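Local coordinates for protein globin II, extracellular (Lumbricus terrestris, PDB 1X9F) that binds heme and probably carries oxygen, as one of the globin subunits of the giant extracellular hemoglobin (erythrocruorin) of the earthworm, at residues Asp103-Phe109 / Glu138-His144. Sequence-based numbering, arbitrary orientation.
Sequences DNYFDAF and EDGIKGH. With HEM (protoporphyrin IX containing Fe), chain O.
The start of the globin G helix (103-109) and the end of the H helix (138-142) run nearly antiparallel at 150°, axes 11.3 Å apart, with CA-CA distances of 8.0 Å for D103-K142 and 6.9 Å for F106-E138. G143, at positive phi, then ends helical geometry; a CB would clash with the K142 carbonyl O, so glycine suits. F106, CA-to-CB toward the other helix and chi1 m, sets its ring between K142 and the heme: K142 CG lies 3.5 Å from the ring centroid (CH-pi), heme methyl CMC over the opposite face, while F106 CE2 meets I141 CG2 at 3.8 Å. The aliphatic reach of K142 carries NZ to a long salt bridge with D103 OD1, 3.8 Å. E138 OE1 lies 2.7 Å from F106 O. Characteristic of a globin, the two helix ends wall the heme's vinyl-bearing edge: F109 CE1 and E138 CG each approach CBB at 3.5 Å. Helix 82-96 backs I141 through L92 and H96; helix 23-40 meets F109 through I33, W34 and T37.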
loop_
_atom_site.group_PDB
_atom_site.type_symbol
_atom_site.label_atom_id
_atom_site.label_comp_id
_atom_site.label_asym_id
_atom_site.label_seq_id
_atom_site.Cartn_x
_atom_site.Cartn_y
_atom_site.Cartn_z
ATOM N N ASP B 103 -38.993 -13.602 -45.131
ATOM C CA ASP B 103 -37.617 -13.076 -45.149
ATOM C C ASP B 103 -37.599 -11.621 -44.711
ATOM O O ASP B 103 -36.690 -11.175 -44.003
ATOM C CB ASP B 103 -37.005 -13.139 -46.554
ATOM C CG ASP B 103 -36.994 -14.536 -47.148
ATOM O OD1 ASP B 103 -36.982 -15.540 -46.390
ATOM O OD2 ASP B 103 -36.978 -14.725 -48.395
ATOM N N ASN B 104 -38.609 -10.899 -45.179
ATOM C CA ASN B 104 -38.886 -9.527 -44.811
ATOM C C ASN B 104 -38.660 -9.273 -43.316
ATOM O O ASN B 104 -38.144 -8.215 -42.926
ATOM C CB ASN B 104 -40.338 -9.287 -45.230
ATOM C CG ASN B 104 -40.904 -8.009 -44.703
ATOM O OD1 ASN B 104 -40.303 -6.943 -44.830
ATOM N ND2 ASN B 104 -42.093 -8.097 -44.121
ATOM N N TYR B 105 -39.018 -10.261 -42.490
ATOM C CA TYR B 105 -38.861 -10.137 -41.042
ATOM C C TYR B 105 -37.433 -10.351 -40.552
ATOM O O TYR B 105 -36.922 -9.525 -39.793
ATOM C CB TYR B 105 -39.796 -11.075 -40.295
ATOM C CG TYR B 105 -41.259 -10.745 -40.403
ATOM C CD1 TYR B 105 -42.200 -11.576 -39.807
ATOM C CD2 TYR B 105 -41.713 -9.618 -41.096
ATOM C CE1 TYR B 105 -43.545 -11.305 -39.885
ATOM C CE2 TYR B 105 -43.068 -9.338 -41.186
ATOM C CZ TYR B 105 -43.978 -10.189 -40.577
ATOM O OH TYR B 105 -45.327 -9.939 -40.648
ATOM N N PHE B 106 -36.797 -11.454 -40.958
ATOM C CA PHE B 106 -35.376 -11.669 -40.645
ATOM C C PHE B 106 -34.587 -10.467 -41.098
ATOM O O PHE B 106 -33.577 -10.108 -40.496
ATOM C CB PHE B 106 -34.813 -12.908 -41.339
ATOM C CG PHE B 106 -35.277 -14.182 -40.741
ATOM C CD1 PHE B 106 -36.332 -14.870 -41.311
ATOM C CD2 PHE B 106 -34.679 -14.685 -39.590
ATOM C CE1 PHE B 106 -36.778 -16.051 -40.760
ATOM C CE2 PHE B 106 -35.123 -15.865 -39.028
ATOM C CZ PHE B 106 -36.175 -16.551 -39.614
ATOM N N ASP B 107 -35.072 -9.842 -42.164
ATOM C CA ASP B 107 -34.428 -8.679 -42.730
ATOM C C ASP B 107 -34.501 -7.460 -41.807
ATOM O O ASP B 107 -33.492 -6.785 -41.598
ATOM C CB ASP B 107 -35.025 -8.355 -44.096
ATOM C CG ASP B 107 -34.151 -7.419 -44.892
ATOM O OD1 ASP B 107 -33.095 -7.871 -45.384
ATOM O OD2 ASP B 107 -34.436 -6.216 -45.079
ATOM N N ALA B 108 -35.683 -7.182 -41.261
ATOM C CA ALA B 108 -35.844 -6.072 -40.320
ATOM C C ALA B 108 -35.050 -6.307 -39.036
ATOM O O ALA B 108 -34.436 -5.383 -38.494
ATOM C CB ALA B 108 -37.307 -5.851 -40.008
ATOM N N PHE B 109 -35.066 -7.551 -38.566
ATOM C CA PHE B 109 -34.331 -7.930 -37.377
ATOM C C PHE B 109 -32.857 -7.605 -37.549
ATOM O O PHE B 109 -32.247 -6.986 -36.673
ATOM C CB PHE B 109 -34.515 -9.417 -37.091
ATOM C CG PHE B 109 -34.054 -9.826 -35.728
ATOM C CD1 PHE B 109 -32.928 -10.619 -35.569
ATOM C CD2 PHE B 109 -34.747 -9.415 -34.597
ATOM C CE1 PHE B 109 -32.504 -10.999 -34.301
ATOM C CE2 PHE B 109 -34.328 -9.788 -33.333
ATOM C CZ PHE B 109 -33.205 -10.580 -33.182
ATOM N N GLU B 138 -28.626 -15.943 -40.042
ATOM C CA GLU B 138 -30.027 -16.051 -40.424
ATOM C C GLU B 138 -30.278 -17.075 -41.540
ATOM O O GLU B 138 -31.322 -17.730 -41.542
ATOM C CB GLU B 138 -30.605 -14.674 -40.772
ATOM C CG GLU B 138 -30.754 -13.754 -39.564
ATOM C CD GLU B 138 -31.338 -12.394 -39.906
ATOM O OE1 GLU B 138 -32.124 -11.870 -39.085
ATOM O OE2 GLU B 138 -31.013 -11.846 -40.983
ATOM N N ASP B 139 -29.333 -17.230 -42.467
ATOM C CA ASP B 139 -29.455 -18.267 -43.500
ATOM C C ASP B 139 -29.655 -19.649 -42.885
ATOM O O ASP B 139 -30.376 -20.477 -43.439
ATOM C CB ASP B 139 -28.231 -18.297 -44.426
ATOM C CG ASP B 139 -28.232 -17.164 -45.439
ATOM O OD1 ASP B 139 -29.309 -16.589 -45.718
ATOM O OD2 ASP B 139 -27.192 -16.784 -46.020
ATOM N N GLY B 140 -29.006 -19.891 -41.747
ATOM C CA GLY B 140 -29.116 -21.165 -41.049
ATOM C C GLY B 140 -30.399 -21.338 -40.250
ATOM O O GLY B 140 -30.771 -22.465 -39.923
ATOM N N ILE B 141 -31.073 -20.237 -39.923
ATOM C CA ILE B 141 -32.317 -20.317 -39.151
ATOM C C ILE B 141 -33.502 -20.469 -40.103
ATOM O O ILE B 141 -34.446 -21.223 -39.843
ATOM C CB ILE B 141 -32.478 -19.076 -38.227
ATOM C CG1 ILE B 141 -31.313 -18.995 -37.229
ATOM C CG2 ILE B 141 -33.820 -19.116 -37.481
ATOM C CD1 ILE B 141 -31.000 -17.579 -36.742
ATOM N N LYS B 142 -33.429 -19.741 -41.209
ATOM C CA LYS B 142 -34.410 -19.840 -42.267
ATOM C C LYS B 142 -34.301 -21.204 -42.932
ATOM O O LYS B 142 -35.311 -21.859 -43.197
ATOM C CB LYS B 142 -34.173 -18.734 -43.300
ATOM C CG LYS B 142 -34.341 -17.336 -42.709
ATOM C CD LYS B 142 -34.551 -16.288 -43.793
ATOM C CE LYS B 142 -33.267 -15.997 -44.572
ATOM N NZ LYS B 142 -33.433 -14.771 -45.410
ATOM N N GLY B 143 -33.060 -21.636 -43.175
ATOM C CA GLY B 143 -32.788 -22.809 -44.011
ATOM C C GLY B 143 -32.783 -22.465 -45.491
ATOM O O GLY B 143 -32.457 -23.307 -46.335
ATOM N N HIS B 144 -33.156 -21.220 -45.797
ATOM C CA HIS B 144 -33.227 -20.720 -47.168
ATOM C C HIS B 144 -31.882 -20.129 -47.575
ATOM O O HIS B 144 -31.041 -19.794 -46.717
ATOM C CB HIS B 144 -34.307 -19.629 -47.317
ATOM C CG HIS B 144 -35.720 -20.115 -47.167
ATOM N ND1 HIS B 144 -36.226 -21.198 -47.856
ATOM C CD2 HIS B 144 -36.749 -19.627 -46.433
ATOM C CE1 HIS B 144 -37.496 -21.371 -47.534
ATOM N NE2 HIS B 144 -37.838 -20.430 -46.673
HETATM C CHA HEM O . -38.267 -18.014 -30.468
HETATM C CHB HEM O . -33.669 -17.112 -31.848
HETATM C CHC HEM O . -35.291 -14.263 -35.478
HETATM C CHD HEM O . -39.906 -15.366 -34.246
HETATM C C1A HEM O . -36.797 -17.948 -30.475
HETATM C C2A HEM O . -36.066 -18.594 -29.482
HETATM C C3A HEM O . -34.669 -18.350 -29.842
HETATM C C4A HEM O . -34.824 -17.566 -31.085
HETATM C CMA HEM O . -33.413 -18.789 -29.131
HETATM C CAA HEM O . -36.572 -19.324 -28.264
HETATM C CBA HEM O . -36.731 -20.817 -28.468
HETATM C CGA HEM O . -37.342 -21.342 -27.190
HETATM O O1A HEM O . -36.609 -21.500 -26.186
HETATM O O2A HEM O . -38.566 -21.589 -27.180
HETATM C C1B HEM O . -33.726 -16.213 -32.997
HETATM C C2B HEM O . -32.561 -15.731 -33.553
HETATM C C3B HEM O . -33.043 -14.959 -34.558
HETATM C C4B HEM O . -34.419 -14.997 -34.564
HETATM C CMB HEM O . -31.130 -15.990 -33.158
HETATM C CAB HEM O . -32.191 -14.296 -35.339
HETATM C CBB HEM O . -31.264 -13.709 -36.070
HETATM C C1C HEM O . -36.757 -14.284 -35.416
HETATM C C2C HEM O . -37.493 -13.500 -36.281
HETATM C C3C HEM O . -38.789 -13.810 -35.940
HETATM C C4C HEM O . -38.735 -14.739 -34.899
HETATM C CMC HEM O . -36.948 -12.570 -37.339
HETATM C CAC HEM O . -39.993 -13.229 -36.593
HETATM C CBC HEM O . -40.139 -11.896 -36.617
HETATM C C1D HEM O . -39.867 -16.243 -33.056
HETATM C C2D HEM O . -41.036 -16.650 -32.415
HETATM C C3D HEM O . -40.621 -17.396 -31.336
HETATM C C4D HEM O . -39.150 -17.364 -31.444
HETATM C CMD HEM O . -42.457 -16.340 -32.822
HETATM C CAD HEM O . -41.464 -18.108 -30.309
HETATM C CBD HEM O . -42.074 -17.129 -29.319
HETATM C CGD HEM O . -42.841 -17.949 -28.313
HETATM O O1D HEM O . -42.226 -18.755 -27.581
HETATM O O2D HEM O . -44.076 -17.795 -28.250
HETATM N NA HEM O . -36.097 -17.356 -31.495
HETATM N NB HEM O . -34.881 -15.801 -33.577
HETATM N NC HEM O . -37.464 -15.081 -34.569
HETATM N ND HEM O . -38.699 -16.645 -32.492
HETATM FE FE HEM O . -36.789 -16.282 -33.076
#